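Long-range contacts in calreticulin, putative (Trypanosoma cruzi, PDB 5HCF), which is probably a calcium-binding lectin chaperone of the endoplasmic reticulum that recognises monoglucosylated glycans and unfolded peptides: residues Ile62-Ser72 with Val228-Val236; Leu150-Tyr158 with Val196-Val204. All blocks are in the same frame, centred on the assembly; numbering follows the deposited sequence.

Interaction 1 of 2, residues Ile62-Ser72 with Val228-Val236; sequences INNEKKSLVVS and VIGDDLKEV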
ATOM      1  N   ILE A  62      11.819  11.457   1.043  1.00 46.90           N
ATOM      2  CA  ILE A  62      12.199  10.426   0.085  1.00 46.18           C
ATOM      3  C   ILE A  62      12.007  10.869  -1.361  1.00 46.33           C
ATOM      4  O   ILE A  62      10.927  11.311  -1.750  1.00 45.44           O
ATOM      5  CB  ILE A  62      11.395   9.124   0.322  1.00 44.91           C
ATOM      6  CG1 ILE A  62      11.702   8.557   1.709  1.00 46.08           C
ATOM      7  CG2 ILE A  62      11.699   8.094  -0.751  1.00 44.09           C
ATOM      8  CD1 ILE A  62      10.783   7.425   2.122  1.00 44.61           C
ATOM      9  N   ASN A  63      13.066  10.758  -2.154  0.56 48.21           N
ATOM     10  CA  ASN A  63      12.986  11.054  -3.577  0.56 48.26           C
ATOM     11  C   ASN A  63      13.382   9.840  -4.405  0.56 47.94           C
ATOM     12  O   ASN A  63      13.908   8.862  -3.874  0.56 48.37           O
ATOM     13  CB  ASN A  63      13.871  12.249  -3.933  0.56 50.68           C
ATOM     14  CG  ASN A  63      13.218  13.179  -4.940  0.56 50.33           C
ATOM     15  OD1 ASN A  63      12.732  12.743  -5.985  0.56 48.20           O
ATOM     16  ND2 ASN A  63      13.208  14.472  -4.630  0.56 51.55           N
ATOM     17  N   ASN A  64      13.133   9.909  -5.707  1.00 47.42           N
ATOM     18  CA  ASN A  64      13.492   8.823  -6.609  1.00 46.77           C
ATOM     19  C   ASN A  64      13.941   9.329  -7.981  1.00 50.45           C
ATOM     20  O   ASN A  64      13.555   8.778  -9.007  1.00 50.58           O
ATOM     21  CB  ASN A  64      12.325   7.842  -6.762  1.00 41.76           C
ATOM     22  CG  ASN A  64      11.074   8.503  -7.304  1.00 40.25           C
ATOM     23  OD1 ASN A  64      10.804   9.672  -7.019  1.00 42.16           O
ATOM     24  ND2 ASN A  64      10.307   7.763  -8.101  1.00 37.03           N
ATOM     25  N   GLU A  65      14.762  10.374  -7.999  1.00 53.59           N
ATOM     26  CA  GLU A  65      15.272  10.899  -9.262  1.00 54.24           C
ATOM     27  C   GLU A  65      16.248   9.911  -9.902  1.00 54.09           C
ATOM     28  O   GLU A  65      17.276   9.579  -9.308  1.00 54.37           O
ATOM     29  CB  GLU A  65      15.956  12.248  -9.055  1.00 57.13           C
ATOM     30  CG  GLU A  65      16.101  13.042 -10.336  1.00 58.75           C
ATOM     31  CD  GLU A  65      16.775  14.373 -10.119  1.00 63.21           C
ATOM     32  OE1 GLU A  65      17.438  14.858 -11.062  1.00 67.44           O
ATOM     33  OE2 GLU A  65      16.639  14.935  -9.011  1.00 62.91           O
ATOM     34  N   LYS A  66      15.910   9.439 -11.102  1.00 54.03           N
ATOM     35  CA  LYS A  66      16.751   8.492 -11.836  1.00 55.90           C
ATOM     36  C   LYS A  66      17.131   7.271 -11.005  1.00 56.09           C
ATOM     37  O   LYS A  66      18.213   6.708 -11.160  1.00 57.81           O
ATOM     38  CB  LYS A  66      17.987   9.186 -12.405  1.00 59.16           C
ATOM     39  CG  LYS A  66      17.691  10.115 -13.585  1.00 61.85           C
ATOM     40  CD  LYS A  66      19.000  10.636 -14.195  1.00 67.35           C
ATOM     41  CE  LYS A  66      18.715  11.462 -15.449  1.00 69.11           C
ATOM     42  NZ  LYS A  66      18.203  10.559 -16.556  1.00 68.38           N
ATOM     43  N   LYS A  67      16.216   6.873 -10.125  1.00 53.47           N
ATOM     44  CA  LYS A  67      16.454   5.802  -9.166  1.00 52.45           C
ATOM     45  C   LYS A  67      15.155   5.035  -8.941  1.00 47.65           C
ATOM     46  O   LYS A  67      14.063   5.549  -9.201  1.00 45.58           O
ATOM     47  CB  LYS A  67      16.983   6.348  -7.839  1.00 55.14           C
ATOM     48  CG  LYS A  67      18.338   7.014  -7.940  1.00 62.39           C
ATOM     49  CD  LYS A  67      18.682   7.747  -6.654  1.00 67.46           C
ATOM     50  CE  LYS A  67      18.837   6.776  -5.491  1.00 70.18           C
ATOM     51  NZ  LYS A  67      19.941   5.803  -5.733  1.00 74.08           N
ATOM     52  N   SER A  68      15.278   3.787  -8.507  1.00 46.68           N
ATOM     53  CA  SER A  68      14.107   2.973  -8.211  1.00 44.50           C
ATOM     54  C   SER A  68      13.441   3.401  -6.909  1.00 44.81           C
ATOM     55  O   SER A  68      14.070   4.006  -6.033  1.00 46.09           O
ATOM     56  CB  SER A  68      14.484   1.492  -8.140  1.00 43.38           C
ATOM     57  OG  SER A  68      14.632   0.938  -9.441  1.00 44.94           O
ATOM     58  N   LEU A  69      12.161   3.076  -6.793  1.00 41.76           N
ATOM     59  CA  LEU A  69      11.445   3.254  -5.546  1.00 40.84           C
ATOM     60  C   LEU A  69      10.604   2.015  -5.303  1.00 41.35           C
ATOM     61  O   LEU A  69       9.795   1.632  -6.145  1.00 43.01           O
ATOM     62  CB  LEU A  69      10.572   4.513  -5.577  1.00 38.58           C
ATOM     63  CG  LEU A  69       9.806   4.808  -4.282  1.00 36.80           C
ATOM     64  CD1 LEU A  69      10.770   5.206  -3.181  1.00 37.80           C
ATOM     65  CD2 LEU A  69       8.769   5.894  -4.493  1.00 33.58           C
ATOM     66  N   VAL A  70      10.822   1.377  -4.159  1.00 41.75           N
ATOM     67  CA  VAL A  70      10.104   0.157  -3.816  1.00 39.73           C
ATOM     68  C   VAL A  70       9.320   0.340  -2.523  1.00 39.40           C
ATOM     69  O   VAL A  70       9.877   0.756  -1.499  1.00 40.50           O
ATOM     70  CB  VAL A  70      11.062  -1.041  -3.665  1.00 39.47           C
ATOM     71  CG1 VAL A  70      10.277  -2.330  -3.450  1.00 37.24           C
ATOM     72  CG2 VAL A  70      11.959  -1.161  -4.888  1.00 39.28           C
ATOM     73  N   VAL A  71       8.030   0.012  -2.578  1.00 36.98           N
ATOM     74  CA  VAL A  71       7.141   0.095  -1.423  1.00 36.29           C
ATOM     75  C   VAL A  71       6.597  -1.284  -1.081  1.00 35.81           C
ATOM     76  O   VAL A  71       6.133  -2.012  -1.955  1.00 33.51           O
ATOM     77  CB  VAL A  71       5.950   1.050  -1.672  1.00 35.99           C
ATOM     78  CG1 VAL A  71       5.326   1.485  -0.350  1.00 34.91           C
ATOM     79  CG2 VAL A  71       6.391   2.255  -2.475  1.00 36.98           C
ATOM     80  N   SER A  72       6.653  -1.641   0.194  1.00 38.83           N
ATOM     81  CA  SER A  72       6.140  -2.928   0.633  1.00 39.92           C
ATOM     82  C   SER A  72       5.483  -2.817   2.003  1.00 43.22           C
ATOM     83  O   SER A  72       5.921  -2.034   2.851  1.00 46.50           O
ATOM     84  CB  SER A  72       7.264  -3.964   0.666  1.00 40.73           C
ATOM     85  OG  SER A  72       6.739  -5.274   0.770  1.00 42.68           O
ATOM     86  N   VAL A 228       7.914  -1.000   4.302  1.00 38.35           N
ATOM     87  CA  VAL A 228       9.286  -0.805   3.845  1.00 39.94           C
ATOM     88  C   VAL A 228       9.354   0.065   2.598  1.00 38.35           C
ATOM     89  O   VAL A 228       8.556  -0.088   1.676  1.00 37.18           O
ATOM     90  CB  VAL A 228       9.971  -2.150   3.544  1.00 40.71           C
ATOM     91  CG1 VAL A 228      11.434  -1.934   3.207  1.00 42.88           C
ATOM     92  CG2 VAL A 228       9.826  -3.098   4.724  1.00 41.78           C
ATOM     93  N   ILE A 229      10.312   0.983   2.576  1.00 39.71           N
ATOM     94  CA  ILE A 229      10.543   1.818   1.406  1.00 40.95           C
ATOM     95  C   ILE A 229      12.041   1.965   1.143  1.00 43.19           C
ATOM     96  O   ILE A 229      12.820   2.231   2.063  1.00 44.89           O
ATOM     97  CB  ILE A 229       9.889   3.208   1.567  1.00 41.65           C
ATOM     98  CG1 ILE A 229       8.417   3.052   1.962  1.00 40.24           C
ATOM     99  CG2 ILE A 229      10.004   4.012   0.276  1.00 41.76           C
ATOM    100  CD1 ILE A 229       7.690   4.360   2.175  1.00 40.50           C
ATOM    101  N   GLY A 230      12.435   1.782  -0.116  1.00 41.58           N
ATOM    102  CA  GLY A 230      13.832   1.830  -0.508  1.00 41.77           C
ATOM    103  C   GLY A 230      14.023   2.048  -2.001  1.00 42.36           C
ATOM    104  O   GLY A 230      13.074   2.359  -2.722  1.00 42.17           O
ATOM    105  N   ASP A 231      15.254   1.890  -2.469  1.00 44.36           N
ATOM    106  CA  ASP A 231      15.561   2.097  -3.883  1.00 45.87           C
ATOM    107  C   ASP A 231      16.135   0.849  -4.550  1.00 47.65           C
ATOM    108  O   ASP A 231      16.602   0.908  -5.686  1.00 49.13           O
ATOM    109  CB  ASP A 231      16.526   3.276  -4.053  1.00 47.90           C
ATOM    110  CG  ASP A 231      17.854   3.060  -3.350  1.00 50.88           C
ATOM    111  OD1 ASP A 231      18.070   1.973  -2.781  1.00 52.12           O
ATOM    112  OD2 ASP A 231      18.682   3.994  -3.352  1.00 53.07           O
ATOM    113  N   ASP A 232      16.113  -0.268  -3.831  1.00 48.38           N
ATOM    114  CA  ASP A 232      16.600  -1.534  -4.365  1.00 51.00           C
ATOM    115  C   ASP A 232      15.580  -2.643  -4.146  1.00 52.47           C
ATOM    116  O   ASP A 232      15.125  -2.860  -3.023  1.00 55.14           O
ATOM    117  CB  ASP A 232      17.933  -1.915  -3.723  1.00 54.49           C
ATOM    118  CG  ASP A 232      18.483  -3.220  -4.261  1.00 58.33           C
ATOM    119  OD1 ASP A 232      18.039  -4.292  -3.797  1.00 59.12           O
ATOM    120  OD2 ASP A 232      19.353  -3.173  -5.156  1.00 61.12           O
ATOM    121  N   LEU A 233      15.233  -3.352  -5.216  1.00 51.30           N
ATOM    122  CA  LEU A 233      14.157  -4.340  -5.162  1.00 49.71           C
ATOM    123  C   LEU A 233      14.535  -5.616  -4.412  1.00 51.66           C
ATOM    124  O   LEU A 233      13.766  -6.088  -3.572  1.00 51.42           O
ATOM    125  CB  LEU A 233      13.692  -4.699  -6.573  1.00 48.77           C
ATOM    126  CG  LEU A 233      12.579  -5.746  -6.632  1.00 49.23           C
ATOM    127  CD1 LEU A 233      11.368  -5.287  -5.836  1.00 46.72           C
ATOM    128  CD2 LEU A 233      12.194  -6.027  -8.072  1.00 50.46           C
ATOM    129  N   LYS A 234      15.691  -6.191  -4.734  1.00 53.76           N
ATOM    130  CA  LYS A 234      16.134  -7.414  -4.066  1.00 55.72           C
ATOM    131  C   LYS A 234      16.263  -7.214  -2.566  1.00 53.78           C
ATOM    132  O   LYS A 234      15.906  -8.092  -1.783  1.00 54.73           O
ATOM    133  CB  LYS A 234      17.467  -7.912  -4.633  1.00 59.85           C
ATOM    134  CG  LYS A 234      17.341  -8.658  -5.951  1.00 61.48           C
ATOM    135  CD  LYS A 234      18.682  -8.765  -6.662  1.00 63.71           C
ATOM    136  CE  LYS A 234      18.545  -9.482  -7.995  1.00 63.16           C
ATOM    137  NZ  LYS A 234      19.843  -9.510  -8.719  1.00 65.05           N
ATOM    138  N   GLU A 235      16.791  -6.058  -2.177  1.00 51.72           N
ATOM    139  CA  GLU A 235      16.939  -5.712  -0.769  1.00 51.59           C
ATOM    140  C   GLU A 235      15.612  -5.789  -0.019  1.00 49.06           C
ATOM    141  O   GLU A 235      15.532  -6.342   1.081  1.00 49.25           O
ATOM    142  CB  GLU A 235      17.532  -4.313  -0.627  1.00 52.32           C
ATOM    143  CG  GLU A 235      18.284  -4.115   0.669  1.00 56.66           C
ATOM    144  CD  GLU A 235      18.973  -2.776   0.738  1.00 59.60           C
ATOM    145  OE1 GLU A 235      18.272  -1.758   0.572  1.00 58.33           O
ATOM    146  OE2 GLU A 235      20.203  -2.738   0.963  1.00 63.00           O
ATOM    147  N   VAL A 236      14.574  -5.231  -0.626  1.00 46.38           N
ATOM    148  CA  VAL A 236      13.247  -5.231  -0.034  1.00 43.89           C
ATOM    149  C   VAL A 236      12.648  -6.634  -0.012  1.00 43.10           C
ATOM    150  O   VAL A 236      12.039  -7.038   0.980  1.00 41.50           O
ATOM    151  CB  VAL A 236      12.308  -4.280  -0.794  1.00 41.25           C
ATOM    152  CG1 VAL A 236      10.871  -4.469  -0.339  1.00 40.33           C
ATOM    153  CG2 VAL A 236      12.762  -2.841  -0.609  1.00 39.64           C
TER
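V70 and G230 bond to each other twice as antiparallel neighbours: V70 N gives to G230 O at 2.8 Å, and G230 N returns the bond to V70 O at 3.1 Å. S72 and V228 repeat the pattern, with V228 N to S72 O at 2.7 Å the shortest of the four. The backbone groups at these four positions are thus paired within the ladder, while those of L69 and V71 serve the next strand, bonding to I152 and L150, and I229 bonds to F4. Between the hydrogen-bonded pairs, I229 CA also turns its hydrogen to V70 O, 3.2 Å away. The hydroxyls are satisfied by strand 145-152: S68 OG by H151 NE2, S72 OG by T149 OG1. Beyond the ladder, K67 folds its chain at the last two torsions (65° and 61°) to bring NZ within 3.2 Å of D231 OD2, a salt bridge with only a weak hydrogen bond. D232 OD1 takes E235 N at 2.7 Å and caps helix 233-243. That helix lies over one face of the strands, V236 CG2 meeting V70 CG1 at 3.8 Å. On the opposite face I229 CG2 lies 3.7 Å from L69 CD1, and L90 of the second sheet packs there. A paired backbone between two largely apolar layers implies a buried, solvent-shielded join, with its charged pair at the exposed end.

Interaction 2 of 2, residues Leu150-Tyr158 with Val196-Val204; sequences LHIAADNSY and VEDSELHKV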
ATOM      1  N   LEU A 150       5.556  -2.913  -4.364  1.00 37.58           N
ATOM      2  CA  LEU A 150       5.535  -2.182  -5.626  1.00 34.61           C
ATOM      3  C   LEU A 150       6.916  -1.660  -5.984  1.00 36.41           C
ATOM      4  O   LEU A 150       7.570  -0.993  -5.179  1.00 38.21           O
ATOM      5  CB  LEU A 150       4.554  -1.010  -5.565  1.00 31.21           C
ATOM      6  CG  LEU A 150       4.464  -0.191  -6.855  1.00 28.22           C
ATOM      7  CD1 LEU A 150       4.072  -1.088  -8.017  1.00 28.91           C
ATOM      8  CD2 LEU A 150       3.503   0.967  -6.720  1.00 26.05           C
ATOM      9  N   HIS A 151       7.355  -1.974  -7.196  1.00 36.07           N
ATOM     10  CA  HIS A 151       8.589  -1.428  -7.728  1.00 35.43           C
ATOM     11  C   HIS A 151       8.279  -0.433  -8.832  1.00 37.60           C
ATOM     12  O   HIS A 151       7.728  -0.804  -9.870  1.00 36.86           O
ATOM     13  CB  HIS A 151       9.496  -2.538  -8.260  1.00 36.02           C
ATOM     14  CG  HIS A 151      10.783  -2.040  -8.841  1.00 36.52           C
ATOM     15  ND1 HIS A 151      11.523  -2.772  -9.753  1.00 37.36           N
ATOM     16  CD2 HIS A 151      11.463  -0.885  -8.654  1.00 34.98           C
ATOM     17  CE1 HIS A 151      12.598  -2.092 -10.092  1.00 36.72           C
ATOM     18  NE2 HIS A 151      12.590  -0.941  -9.439  1.00 36.68           N
ATOM     19  N   ILE A 152       8.606   0.835  -8.583  1.00 39.46           N
ATOM     20  CA  ILE A 152       8.568   1.868  -9.615  1.00 37.98           C
ATOM     21  C   ILE A 152       9.990   2.152 -10.085  1.00 37.80           C
ATOM     22  O   ILE A 152      10.788   2.735  -9.349  1.00 39.15           O
ATOM     23  CB  ILE A 152       7.925   3.170  -9.111  1.00 36.87           C
ATOM     24  CG1 ILE A 152       6.551   2.885  -8.513  1.00 36.47           C
ATOM     25  CG2 ILE A 152       7.807   4.185 -10.239  1.00 35.04           C
ATOM     26  CD1 ILE A 152       5.505   2.574  -9.546  1.00 36.19           C
ATOM     27  N   ALA A 153      10.302   1.738 -11.310  1.00 35.95           N
ATOM     28  CA  ALA A 153      11.656   1.851 -11.848  1.00 34.32           C
ATOM     29  C   ALA A 153      11.860   3.164 -12.612  1.00 34.98           C
ATOM     30  O   ALA A 153      10.895   3.807 -13.036  1.00 33.52           O
ATOM     31  CB  ALA A 153      11.962   0.662 -12.742  1.00 33.04           C
ATOM     32  N   ALA A 154      13.120   3.555 -12.783  1.00 36.60           N
ATOM     33  CA  ALA A 154      13.458   4.842 -13.390  1.00 35.56           C
ATOM     34  C   ALA A 154      13.289   4.833 -14.904  1.00 37.02           C
ATOM     35  O   ALA A 154      13.417   5.874 -15.553  1.00 36.32           O
ATOM     36  CB  ALA A 154      14.881   5.234 -13.033  1.00 34.13           C
ATOM     37  N   ASP A 155      13.024   3.660 -15.469  1.00 37.89           N
ATOM     38  CA  ASP A 155      12.732   3.563 -16.896  1.00 37.28           C
ATOM     39  C   ASP A 155      11.223   3.584 -17.140  1.00 35.07           C
ATOM     40  O   ASP A 155      10.745   3.163 -18.190  1.00 34.81           O
ATOM     41  CB  ASP A 155      13.359   2.306 -17.496  1.00 39.03           C
ATOM     42  CG  ASP A 155      12.806   1.029 -16.897  1.00 41.48           C
ATOM     43  OD1 ASP A 155      12.103   1.088 -15.867  1.00 37.91           O
ATOM     44  OD2 ASP A 155      13.079  -0.045 -17.470  1.00 47.41           O
ATOM     45  N   ASN A 156      10.484   4.061 -16.144  1.00 35.24           N
ATOM     46  CA  ASN A 156       9.026   4.130 -16.206  1.00 36.81           C
ATOM     47  C   ASN A 156       8.328   2.770 -16.323  1.00 38.30           C
ATOM     48  O   ASN A 156       7.159   2.703 -16.703  1.00 39.87           O
ATOM     49  CB  ASN A 156       8.594   5.026 -17.369  1.00 36.85           C
ATOM     50  CG  ASN A 156       8.986   6.472 -17.160  1.00 38.45           C
ATOM     51  OD1 ASN A 156       8.916   6.994 -16.047  1.00 36.66           O
ATOM     52  ND2 ASN A 156       9.396   7.130 -18.234  1.00 42.75           N
ATOM     53  N   SER A 157       9.039   1.690 -16.010  1.00 37.35           N
ATOM     54  CA  SER A 157       8.394   0.389 -15.842  1.00 36.64           C
ATOM     55  C   SER A 157       7.997   0.200 -14.378  1.00 37.68           C
ATOM     56  O   SER A 157       8.354   1.009 -13.519  1.00 36.59           O
ATOM     57  CB  SER A 157       9.304  -0.758 -16.296  1.00 37.39           C
ATOM     58  OG  SER A 157      10.555  -0.741 -15.634  1.00 37.98           O
ATOM     59  N   TYR A 158       7.224  -0.845 -14.103  1.00 38.20           N
ATOM     60  CA  TYR A 158       6.823  -1.162 -12.737  1.00 36.82           C
ATOM     61  C   TYR A 158       6.607  -2.662 -12.563  1.00 38.54           C
ATOM     62  O   TYR A 158       6.478  -3.406 -13.538  1.00 39.13           O
ATOM     63  CB  TYR A 158       5.550  -0.413 -12.356  1.00 35.80           C
ATOM     64  CG  TYR A 158       4.299  -1.024 -12.941  1.00 36.83           C
ATOM     65  CD1 TYR A 158       3.947  -0.794 -14.266  1.00 37.66           C
ATOM     66  CD2 TYR A 158       3.476  -1.841 -12.176  1.00 34.48           C
ATOM     67  CE1 TYR A 158       2.801  -1.352 -14.809  1.00 36.50           C
ATOM     68  CE2 TYR A 158       2.334  -2.402 -12.710  1.00 33.51           C
ATOM     69  CZ  TYR A 158       2.002  -2.155 -14.026  1.00 34.65           C
ATOM     70  OH  TYR A 158       0.865  -2.714 -14.564  1.00 35.73           O
ATOM     71  N   VAL A 196       2.716  14.816 -25.602  1.00 43.58           N
ATOM     72  CA  VAL A 196       3.880  15.252 -24.854  1.00 43.73           C
ATOM     73  C   VAL A 196       4.526  14.076 -24.147  1.00 43.49           C
ATOM     74  O   VAL A 196       3.860  13.297 -23.468  1.00 45.40           O
ATOM     75  CB  VAL A 196       3.518  16.324 -23.823  1.00 44.72           C
ATOM     76  CG1 VAL A 196       4.734  16.681 -22.992  1.00 45.49           C
ATOM     77  CG2 VAL A 196       2.955  17.549 -24.519  1.00 46.93           C
ATOM     78  N   GLU A 197       5.833  13.956 -24.316  1.00 43.94           N
ATOM     79  CA  GLU A 197       6.589  12.859 -23.742  1.00 44.80           C
ATOM     80  C   GLU A 197       6.935  13.181 -22.291  1.00 46.04           C
ATOM     81  O   GLU A 197       7.265  14.323 -21.963  1.00 51.20           O
ATOM     82  CB  GLU A 197       7.859  12.612 -24.563  1.00 46.69           C
ATOM     83  CG  GLU A 197       8.470  11.241 -24.403  1.00 47.75           C
ATOM     84  CD  GLU A 197       7.750  10.185 -25.219  1.00 50.75           C
ATOM     85  OE1 GLU A 197       7.809  10.247 -26.468  1.00 50.04           O
ATOM     86  OE2 GLU A 197       7.130   9.289 -24.607  1.00 53.20           O
ATOM     87  N   ASP A 198       6.844  12.189 -21.415  1.00 41.22           N
ATOM     88  CA  ASP A 198       7.304  12.384 -20.049  1.00 40.22           C
ATOM     89  C   ASP A 198       8.198  11.229 -19.609  1.00 38.90           C
ATOM     90  O   ASP A 198       7.736  10.108 -19.410  1.00 38.37           O
ATOM     91  CB  ASP A 198       6.126  12.538 -19.092  1.00 39.70           C
ATOM     92  CG  ASP A 198       6.554  13.049 -17.726  1.00 40.38           C
ATOM     93  OD1 ASP A 198       7.775  13.075 -17.452  1.00 39.55           O
ATOM     94  OD2 ASP A 198       5.674  13.431 -16.928  1.00 40.67           O
ATOM     95  N   SER A 199       9.482  11.511 -19.450  1.00 38.83           N
ATOM     96  CA  SER A 199      10.426  10.497 -19.013  1.00 38.31           C
ATOM     97  C   SER A 199      10.447  10.384 -17.494  1.00 38.97           C
ATOM     98  O   SER A 199      11.139   9.531 -16.944  1.00 40.14           O
ATOM     99  CB  SER A 199      11.827  10.815 -19.531  1.00 38.62           C
ATOM    100  OG  SER A 199      12.305  12.028 -18.974  1.00 38.69           O
ATOM    101  N   GLU A 200       9.676  11.236 -16.820  1.00 39.25           N
ATOM    102  CA  GLU A 200       9.660  11.264 -15.360  1.00 39.26           C
ATOM    103  C   GLU A 200       8.293  10.915 -14.770  1.00 38.82           C
ATOM    104  O   GLU A 200       7.920  11.431 -13.718  1.00 39.99           O
ATOM    105  CB  GLU A 200      10.101  12.642 -14.844  1.00 40.34           C
ATOM    106  CG  GLU A 200      11.497  13.068 -15.277  1.00 42.52           C
ATOM    107  CD  GLU A 200      11.937  14.383 -14.648  1.00 44.74           C
ATOM    108  OE1 GLU A 200      11.082  15.282 -14.478  1.00 46.62           O
ATOM    109  OE2 GLU A 200      13.138  14.513 -14.318  1.00 43.12           O
ATOM    110  N   LEU A 201       7.552  10.044 -15.447  1.00 37.60           N
ATOM    111  CA  LEU A 201       6.304   9.526 -14.899  1.00 33.52           C
ATOM    112  C   LEU A 201       6.539   8.897 -13.535  1.00 31.95           C
ATOM    113  O   LEU A 201       5.776   9.112 -12.594  1.00 28.37           O
ATOM    114  CB  LEU A 201       5.682   8.496 -15.844  1.00 32.29           C
ATOM    115  CG  LEU A 201       5.163   9.000 -17.190  1.00 35.05           C
ATOM    116  CD1 LEU A 201       4.642   7.839 -18.020  1.00 34.53           C
ATOM    117  CD2 LEU A 201       4.083  10.065 -16.996  1.00 35.14           C
ATOM    118  N   HIS A 202       7.605   8.112 -13.443  0.88 34.36           N
ATOM    119  CA  HIS A 202       7.950   7.399 -12.214  0.88 35.86           C
ATOM    120  C   HIS A 202       8.275   8.330 -11.051  0.88 38.31           C
ATOM    121  O   HIS A 202       8.093   7.969  -9.891  0.88 38.17           O
ATOM    122  CB  HIS A 202       9.146   6.482 -12.465  0.88 36.27           C
ATOM    123  CG  HIS A 202      10.462   7.193 -12.418  0.88 37.93           C
ATOM    124  ND1 HIS A 202      11.195   7.329 -11.259  0.88 38.27           N
ATOM    125  CD2 HIS A 202      11.165   7.834 -13.383  0.88 38.80           C
ATOM    126  CE1 HIS A 202      12.299   8.005 -11.514  0.88 39.17           C
ATOM    127  NE2 HIS A 202      12.305   8.323 -12.796  0.88 39.93           N
ATOM    128  N   LYS A 203       8.754   9.530 -11.370  1.00 40.72           N
ATOM    129  CA  LYS A 203       9.273  10.443 -10.358  1.00 41.03           C
ATOM    130  C   LYS A 203       8.201  11.143  -9.543  1.00 38.20           C
ATOM    131  O   LYS A 203       7.199  11.615 -10.073  1.00 35.94           O
ATOM    132  CB  LYS A 203      10.174  11.484 -11.028  1.00 43.97           C
ATOM    133  CG  LYS A 203      10.994  12.335 -10.080  1.00 45.43           C
ATOM    134  CD  LYS A 203      11.695  13.439 -10.863  1.00 46.53           C
ATOM    135  CE  LYS A 203      10.717  14.554 -11.238  1.00 46.90           C
ATOM    136  NZ  LYS A 203      10.513  15.607 -10.211  1.00 47.06           N
ATOM    137  N   VAL A 204       8.428  11.205  -8.239  1.00 39.29           N
ATOM    138  CA  VAL A 204       7.550  11.948  -7.357  1.00 41.60           C
ATOM    139  C   VAL A 204       7.644  13.429  -7.691  1.00 46.06           C
ATOM    140  O   VAL A 204       8.744  13.964  -7.834  1.00 47.83           O
ATOM    141  CB  VAL A 204       7.909  11.711  -5.875  1.00 41.19           C
ATOM    142  CG1 VAL A 204       7.692  10.249  -5.504  1.00 42.52           C
ATOM    143  CG2 VAL A 204       9.345  12.131  -5.596  1.00 38.73           C
TER
HETATM  144  O   HOH W   1      11.499   5.412  -9.215  1.00 32.88           O
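The hairpin between strands 145-152 and 157-162 turns through a type I turn from A153 to N156, and its tip is where A154 and N156 meet H202 of the loop ahead of strand 208-217. N156 N gives to A153 O, A153 N to S157 O, and N156 itself has the left-handed backbone (phi 63°) of the residue that closes a type I turn with a G1 bulge. Its side chain runs across to the loop. The amide oxygen OD1 accepts from H202 N at 3.1 Å, nearly straight off the C=O, with the donor a little out of the carbonyl plane; on the same amide, ND2 makes a weak bond to S199 O at 3.2 Å. Both ends of the group are thus engaged by the loop backbone, which would favour this rotation of the amide.

H202 is modelled in two conformations, and the ring contacts described belong to one of them and are less certain for it. With chi1 at 81°, its ring sits between its own backbone N and carbonyl carbon and lies flat against the turn: A154 CA stands 3.7 Å from the ring centroid, almost on the normal, a CH-pi contact. K203 CB lies over the other face, and N156 OD1 is at the edge. A water joins ND1, at 2.8 Å, to I152 O, to which it donates. At the root of the side chain, I152 CG2 touches H202 CB at 3.5 Å.

Around this, L201 packs on L172 and E173 of helix 172-175, and D198 OD2 reaches Y126 in the second sheet. The arrangement is that of a 3:5 beta hairpin whose bulge asparagine pins an irregular loop to the hairpin's end in a legume-lectin-like sandwich.

How the interactions relate
From the N terminus, 62-72 comes first and opens strand 69-76; 150-158 follows at the hairpin of strands 145-152 and 157-162. Residues 196-204 lie in the long loop before strand 208-217. Only with 228-236, at the end of strand 223-230 and the start of helix 233-243, does interaction 1 close its loop of 155 intervening residues, so the much shorter loop of interaction 2 falls wholly within it and the two do not cross. Strand 69-76 joins them, flanked by 223-230 and 145-152 in one sheet. N64 adds a further tie, its side chain bonding H202 O and V204 N of the loop.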